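Local coordinates for protein dally-like, isoform A (Drosophila melanogaster, PDB 6XTZ) that is a cell-surface glypican proteoglycan that binds Wnt and Hedgehog proteins and shields the palmitoleate lipid of Wnt so that it can signal at a distance, at residues T231-C236 with T248-N253; D490-S495 with N503-G508. The protein carries 5 engineered substitutions. All coordinates share one frame; numbering follows the deposited sequence.

How the interactions relate
Interaction 1 (231-236 with 248-253) and interaction 2 (490-495 with 503-508) sit side by side, their centres about 10 Å apart, in the disulfide-rich lobe of an elongated, mainly helical glypican. Their centres lie about 31 and 33 Å from the centre of the chain. Interaction 1 comes first and joins helices 224-234 and 248-258; interaction 2 follows much later, in the loop between helices 459-467 and 513-538. Helix 248-258 links them: Asn-253 bonds to Asn-503 and Tyr-492, while Tyr-250 packs on Met-233 with one ring face and meets Tyr-492 on the opposite side. The late loop and helices 224-234 and 248-258 thus form one unit, built from residues other than those lining the palmitoleoyl-serine pocket.

Interaction 1: residues T231-C236 with T248-N253; sequences TKMQHC and TNYCVN
Met-233 and Tyr-250 each turn CG away from the backbone N (chi1 -178° and 176°), and the two side chains slide past one another in opposite directions. This is helix-to-helix packing in the cysteine-rich lobe of the glypican core, where helix 224-234 is nearing its end and helix 248-258 is beginning. The closest backbones are those of Met-233 and Cys-251, their CA atoms 6.4 Å apart, so the helices come near enough for two large side chains to fill the interface. Met-233 CG lies over one face of the Tyr-250 ring, 3.8 Å from its centroid and 19° off the normal, in a CH-pi contact. The thioether sulfur sits farther along, oblique to the ring, as a looser Met-aromatic contact; methionine suits the place because its flexible chain can bend twice and still present carbon and sulfur to the aromatic surface.

The phenol end of Tyr-250 reaches the first helix itself: OH is 3.3 Å from Met-233 CA, and the extended Lys-232 chain crosses it at about a right angle with CG 3.6 Å away. Lys-232 O lies near the ring plane at the edge, and its hydrogen bond comes from Trp-484 NE1. With an alanine here instead of Tyr-250, Met-233 CG would probably lose the face it packs on and leave a gap between the helices. Disulfides fix both partners in the lobe, Cys-236 to Cys-40 and Cys-251 to Cys-468. Beside the latter bridge, Met-233 SD rests 3.7 Å from Cys-251 CB.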
loop_
_atom_site.group_PDB
_atom_site.type_symbol
_atom_site.label_atom_id
_atom_site.label_comp_id
_atom_site.label_asym_id
_atom_site.label_seq_id
_atom_site.Cartn_x
_atom_site.Cartn_y
_atom_site.Cartn_z
ATOM N N THR A 231 0.344 -19.796 -25.412
ATOM C CA THR A 231 1.016 -20.198 -26.643
ATOM C C THR A 231 0.094 -20.091 -27.848
ATOM O O THR A 231 0.537 -19.706 -28.937
ATOM C CB THR A 231 1.542 -21.621 -26.504
ATOM O OG1 THR A 231 0.437 -22.518 -26.364
ATOM C CG2 THR A 231 2.403 -21.723 -25.279
ATOM N N LYS A 232 -1.186 -20.434 -27.678
ATOM C CA LYS A 232 -2.150 -20.247 -28.757
ATOM C C LYS A 232 -2.246 -18.784 -29.162
ATOM O O LYS A 232 -2.460 -18.476 -30.341
ATOM C CB LYS A 232 -3.520 -20.781 -28.335
ATOM C CG LYS A 232 -4.571 -20.756 -29.435
ATOM C CD LYS A 232 -5.913 -21.255 -28.922
ATOM C CE LYS A 232 -6.978 -21.194 -30.001
ATOM N NZ LYS A 232 -8.305 -21.646 -29.500
ATOM N N MET A 233 -2.067 -17.871 -28.206
ATOM C CA MET A 233 -2.159 -16.447 -28.499
ATOM C C MET A 233 -0.886 -15.930 -29.157
ATOM O O MET A 233 -0.947 -15.205 -30.155
ATOM C CB MET A 233 -2.457 -15.669 -27.213
ATOM C CG MET A 233 -2.621 -14.167 -27.389
ATOM S SD MET A 233 -1.081 -13.244 -27.230
ATOM C CE MET A 233 -0.548 -13.742 -25.593
ATOM N N GLN A 234 0.276 -16.303 -28.622
ATOM C CA GLN A 234 1.519 -15.645 -29.007
ATOM C C GLN A 234 2.260 -16.361 -30.134
ATOM O O GLN A 234 2.875 -15.700 -30.980
ATOM C CB GLN A 234 2.436 -15.513 -27.785
ATOM C CG GLN A 234 3.760 -14.812 -28.064
ATOM C CD GLN A 234 4.609 -14.631 -26.820
ATOM O OE1 GLN A 234 4.146 -14.848 -25.700
ATOM N NE2 GLN A 234 5.862 -14.234 -27.013
ATOM N N HIS A 235 2.219 -17.692 -30.177
ATOM C CA HIS A 235 3.061 -18.447 -31.099
ATOM C C HIS A 235 2.307 -19.243 -32.154
ATOM O O HIS A 235 2.841 -19.436 -33.249
ATOM C CB HIS A 235 3.971 -19.414 -30.324
ATOM C CG HIS A 235 4.940 -18.732 -29.411
ATOM N ND1 HIS A 235 5.900 -17.853 -29.864
ATOM C CD2 HIS A 235 5.099 -18.804 -28.068
ATOM C CE1 HIS A 235 6.606 -17.410 -28.839
ATOM N NE2 HIS A 235 6.140 -17.970 -27.738
ATOM N N CYS A 236 1.093 -19.715 -31.864
ATOM C CA CYS A 236 0.415 -20.627 -32.781
ATOM C C CYS A 236 0.019 -19.976 -34.099
ATOM O O CYS A 236 -0.333 -20.698 -35.039
ATOM C CB CYS A 236 -0.821 -21.227 -32.112
ATOM S SG CYS A 236 -0.436 -22.388 -30.785
ATOM N N THR A 248 -4.753 -7.137 -29.902
ATOM C CA THR A 248 -4.505 -6.566 -28.582
ATOM C C THR A 248 -5.494 -7.101 -27.554
ATOM O O THR A 248 -5.099 -7.645 -26.517
ATOM C CB THR A 248 -4.568 -5.039 -28.652
ATOM O OG1 THR A 248 -3.554 -4.564 -29.544
ATOM C CG2 THR A 248 -4.346 -4.431 -27.274
ATOM N N ASN A 249 -6.794 -6.958 -27.832
ATOM C CA ASN A 249 -7.807 -7.448 -26.903
ATOM C C ASN A 249 -7.691 -8.951 -26.687
ATOM O O ASN A 249 -7.955 -9.443 -25.583
ATOM C CB ASN A 249 -9.202 -7.084 -27.410
ATOM C CG ASN A 249 -9.484 -5.596 -27.315
ATOM O OD1 ASN A 249 -8.599 -4.803 -26.993
ATOM N ND2 ASN A 249 -10.722 -5.208 -27.599
ATOM N N TYR A 250 -7.294 -9.693 -27.722
ATOM C CA TYR A 250 -7.041 -11.120 -27.561
ATOM C C TYR A 250 -5.878 -11.360 -26.605
ATOM O O TYR A 250 -5.971 -12.191 -25.693
ATOM C CB TYR A 250 -6.778 -11.754 -28.930
ATOM C CG TYR A 250 -6.406 -13.220 -28.897
ATOM C CD1 TYR A 250 -7.001 -14.095 -27.996
ATOM C CD2 TYR A 250 -5.473 -13.734 -29.789
ATOM C CE1 TYR A 250 -6.660 -15.434 -27.970
ATOM C CE2 TYR A 250 -5.131 -15.071 -29.775
ATOM C CZ TYR A 250 -5.726 -15.917 -28.864
ATOM O OH TYR A 250 -5.385 -17.250 -28.844
ATOM N N CYS A 251 -4.777 -10.627 -26.793
ATOM C CA CYS A 251 -3.643 -10.749 -25.881
ATOM C C CYS A 251 -4.030 -10.357 -24.459
ATOM O O CYS A 251 -3.659 -11.042 -23.499
ATOM C CB CYS A 251 -2.477 -9.891 -26.374
ATOM S SG CYS A 251 -1.018 -9.915 -25.303
ATOM N N VAL A 252 -4.772 -9.256 -24.305
ATOM C CA VAL A 252 -5.128 -8.783 -22.968
ATOM C C VAL A 252 -5.978 -9.819 -22.241
ATOM O O VAL A 252 -5.776 -10.083 -21.049
ATOM C CB VAL A 252 -5.842 -7.420 -23.048
ATOM C CG1 VAL A 252 -6.403 -7.031 -21.688
ATOM C CG2 VAL A 252 -4.886 -6.351 -23.552
ATOM N N ASN A 253 -6.934 -10.429 -22.946
ATOM C CA ASN A 253 -7.783 -11.437 -22.320
ATOM C C ASN A 253 -6.980 -12.651 -21.872
ATOM O O ASN A 253 -7.299 -13.260 -20.845
ATOM C CB ASN A 253 -8.892 -11.862 -23.280
ATOM C CG ASN A 253 -9.997 -10.834 -23.383
ATOM O OD1 ASN A 253 -10.266 -10.102 -22.430
ATOM N ND2 ASN A 253 -10.646 -10.774 -24.539
#

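Interaction 2: residues D490-S495 with N503-G508; sequences DRYMHS and NPEFTG. With TRS (2-amino-2-hydroxymethyl-propane-1,3-diol), chain C.
Glu-505, whose carboxylate faces Tyr-492 across the contact, gives its backbone N to Asn-503 OD1 at 2.8 Å in a nearly straight bond (162°) that lies in the carbonyl plane, on a lone pair. It closes an Asx turn set inside a type I beta turn from Asn-503 to Phe-506, in a long irregular loop that covers helix 248-258. Pro-504 suits the second position of the turn, since its ring already holds phi close to the value that position needs. Phe-506 N completes the turn with a bond to Asn-503 O.

Held in this way, Pro-504 presents its ring to His-494. CB stands over one face of the imidazole, 3.7 Å from the centroid, in a CH-pi contact offset toward ND1, which is 3.4 Å from CB. In His-494, chi1 of -52° puts CG beside the backbone N and swings the ring toward the proline; the second torsion turns its face to CB.

Tyr-492 and Glu-505 approach from opposite directions, with OE2 at the edge of the phenol ring and the ring and carboxylate planes 40° apart. Their modelled separation is too short to be trusted as a bond. The phenol oxygen also has a probable hydrogen-bond partner in Asn-253 ND2 of helix 248-258, and Asn-503 ND2 bonds to Asn-253 O, so one asparagine holds both parts of the loop.

A Tris molecule, probably from the crystallisation liquor, lies between His-494 and Glu-505 and also bonds to Asn-485 O. Its amine, likely protonated, would suit the carboxylate, though the exact place of Glu-505 OE2 is uncertain. At the imidazole edge, His-494 NE2 shares a hydrogen bond of 3.1 Å with Tris O2, and either could be the donor.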
loop_
_atom_site.group_PDB
_atom_site.type_symbol
_atom_site.label_atom_id
_atom_site.label_comp_id
_atom_site.label_asym_id
_atom_site.label_seq_id
_atom_site.Cartn_x
_atom_site.Cartn_y
_atom_site.Cartn_z
ATOM N N ASP A 490 -8.287 -12.392 -38.537
ATOM C CA ASP A 490 -9.573 -11.729 -38.684
ATOM C C ASP A 490 -9.821 -10.887 -37.438
ATOM O O ASP A 490 -8.942 -10.735 -36.584
ATOM C CB ASP A 490 -10.680 -12.765 -38.922
ATOM C CG ASP A 490 -11.829 -12.217 -39.743
ATOM O OD1 ASP A 490 -12.023 -10.984 -39.751
ATOM O OD2 ASP A 490 -12.537 -13.023 -40.384
ATOM N N ARG A 491 -11.027 -10.338 -37.332
ATOM C CA ARG A 491 -11.387 -9.538 -36.171
ATOM C C ARG A 491 -11.601 -10.424 -34.950
ATOM O O ARG A 491 -12.181 -11.508 -35.041
ATOM C CB ARG A 491 -12.651 -8.730 -36.458
ATOM C CG ARG A 491 -12.411 -7.421 -37.190
ATOM C CD ARG A 491 -13.688 -6.920 -37.848
ATOM N NE ARG A 491 -14.886 -7.414 -37.176
ATOM C CZ ARG A 491 -15.524 -6.766 -36.206
ATOM N NH1 ARG A 491 -16.608 -7.296 -35.654
ATOM N NH2 ARG A 491 -15.080 -5.589 -35.787
ATOM N N TYR A 492 -11.125 -9.952 -33.801
ATOM C CA TYR A 492 -11.338 -10.648 -32.538
ATOM C C TYR A 492 -12.722 -10.298 -32.006
ATOM O O TYR A 492 -13.014 -9.128 -31.738
ATOM C CB TYR A 492 -10.247 -10.272 -31.538
ATOM C CG TYR A 492 -10.334 -10.998 -30.215
ATOM C CD1 TYR A 492 -10.115 -12.368 -30.136
ATOM C CD2 TYR A 492 -10.622 -10.312 -29.044
ATOM C CE1 TYR A 492 -10.190 -13.033 -28.926
ATOM C CE2 TYR A 492 -10.699 -10.969 -27.831
ATOM C CZ TYR A 492 -10.481 -12.327 -27.776
ATOM O OH TYR A 492 -10.559 -12.979 -26.566
ATOM N N MET A 493 -13.575 -11.314 -31.854
ATOM C CA MET A 493 -14.981 -11.065 -31.547
ATOM C C MET A 493 -15.169 -10.610 -30.105
ATOM O O MET A 493 -15.896 -9.647 -29.839
ATOM C CB MET A 493 -15.805 -12.323 -31.826
ATOM C CG MET A 493 -15.820 -12.761 -33.286
ATOM S SD MET A 493 -16.754 -11.657 -34.368
ATOM C CE MET A 493 -15.452 -10.630 -35.046
ATOM N N HIS A 494 -14.528 -11.293 -29.162
ATOM C CA HIS A 494 -14.741 -11.004 -27.752
ATOM C C HIS A 494 -14.171 -9.637 -27.381
ATOM O O HIS A 494 -13.282 -9.097 -28.045
ATOM C CB HIS A 494 -14.102 -12.085 -26.882
ATOM C CG HIS A 494 -14.503 -13.477 -27.260
ATOM N ND1 HIS A 494 -15.584 -14.119 -26.696
ATOM C CD2 HIS A 494 -13.969 -14.349 -28.147
ATOM C CE1 HIS A 494 -15.698 -15.328 -27.219
ATOM N NE2 HIS A 494 -14.730 -15.492 -28.102
ATOM N N SER A 495 -14.706 -9.074 -26.304
ATOM C CA SER A 495 -14.205 -7.834 -25.736
ATOM C C SER A 495 -13.393 -8.131 -24.481
ATOM O O SER A 495 -13.406 -9.243 -23.950
ATOM C CB SER A 495 -15.361 -6.879 -25.421
ATOM O OG SER A 495 -16.244 -7.443 -24.467
ATOM N N ASN A 503 -13.403 -16.305 -18.426
ATOM C CA ASN A 503 -12.591 -15.638 -19.432
ATOM C C ASN A 503 -12.896 -16.286 -20.770
ATOM O O ASN A 503 -13.001 -17.519 -20.831
ATOM C CB ASN A 503 -11.096 -15.750 -19.110
ATOM C CG ASN A 503 -10.236 -14.904 -20.029
ATOM O OD1 ASN A 503 -10.032 -15.242 -21.195
ATOM N ND2 ASN A 503 -9.716 -13.803 -19.502
ATOM N N PRO A 504 -13.050 -15.511 -21.847
ATOM C CA PRO A 504 -13.387 -16.119 -23.146
ATOM C C PRO A 504 -12.320 -17.060 -23.678
ATOM O O PRO A 504 -12.633 -17.919 -24.510
ATOM C CB PRO A 504 -13.564 -14.904 -24.070
ATOM C CG PRO A 504 -13.808 -13.750 -23.150
ATOM C CD PRO A 504 -13.020 -14.042 -21.914
ATOM N N GLU A 505 -11.075 -16.928 -23.227
ATOM C CA GLU A 505 -9.973 -17.750 -23.700
ATOM C C GLU A 505 -9.681 -18.927 -22.781
ATOM O O GLU A 505 -8.682 -19.624 -22.982
ATOM C CB GLU A 505 -8.717 -16.893 -23.867
ATOM C CG GLU A 505 -8.934 -15.666 -24.730
ATOM C CD GLU A 505 -9.423 -16.020 -26.119
ATOM O OE1 GLU A 505 -9.005 -17.073 -26.644
ATOM O OE2 GLU A 505 -10.232 -15.254 -26.682
ATOM N N PHE A 506 -10.520 -19.161 -21.777
ATOM C CA PHE A 506 -10.330 -20.247 -20.828
ATOM C C PHE A 506 -11.641 -20.998 -20.658
ATOM O O PHE A 506 -12.717 -20.394 -20.660
ATOM C CB PHE A 506 -9.835 -19.724 -19.469
ATOM C CG PHE A 506 -8.461 -19.114 -19.516
ATOM C CD1 PHE A 506 -8.271 -17.829 -19.999
ATOM C CD2 PHE A 506 -7.360 -19.822 -19.065
ATOM C CE1 PHE A 506 -7.011 -17.266 -20.042
ATOM C CE2 PHE A 506 -6.095 -19.265 -19.101
ATOM C CZ PHE A 506 -5.920 -17.984 -19.590
ATOM N N THR A 507 -11.546 -22.321 -20.516
ATOM C CA THR A 507 -12.748 -23.140 -20.400
ATOM C C THR A 507 -13.459 -22.880 -19.077
ATOM O O THR A 507 -14.641 -22.518 -19.052
ATOM C CB THR A 507 -12.394 -24.622 -20.546
ATOM O OG1 THR A 507 -11.518 -25.017 -19.482
ATOM C CG2 THR A 507 -11.708 -24.874 -21.880
ATOM N N GLY A 508 -12.751 -23.052 -17.966
ATOM C CA GLY A 508 -13.339 -22.818 -16.661
ATOM C C GLY A 508 -12.797 -21.580 -15.980
ATOM O O GLY A 508 -12.592 -20.547 -16.625
HETATM C C TRS C . -11.732 -17.757 -29.143
HETATM C C1 TRS C . -12.179 -17.135 -30.460
HETATM C C2 TRS C . -12.651 -18.914 -28.765
HETATM C C3 TRS C . -10.295 -18.251 -29.256
HETATM N N TRS C . -11.807 -16.738 -28.094
HETATM O O1 TRS C . -11.259 -16.136 -30.842
HETATM O O2 TRS C . -13.973 -18.438 -28.639
HETATM O O3 TRS C . -9.445 -17.174 -29.584
#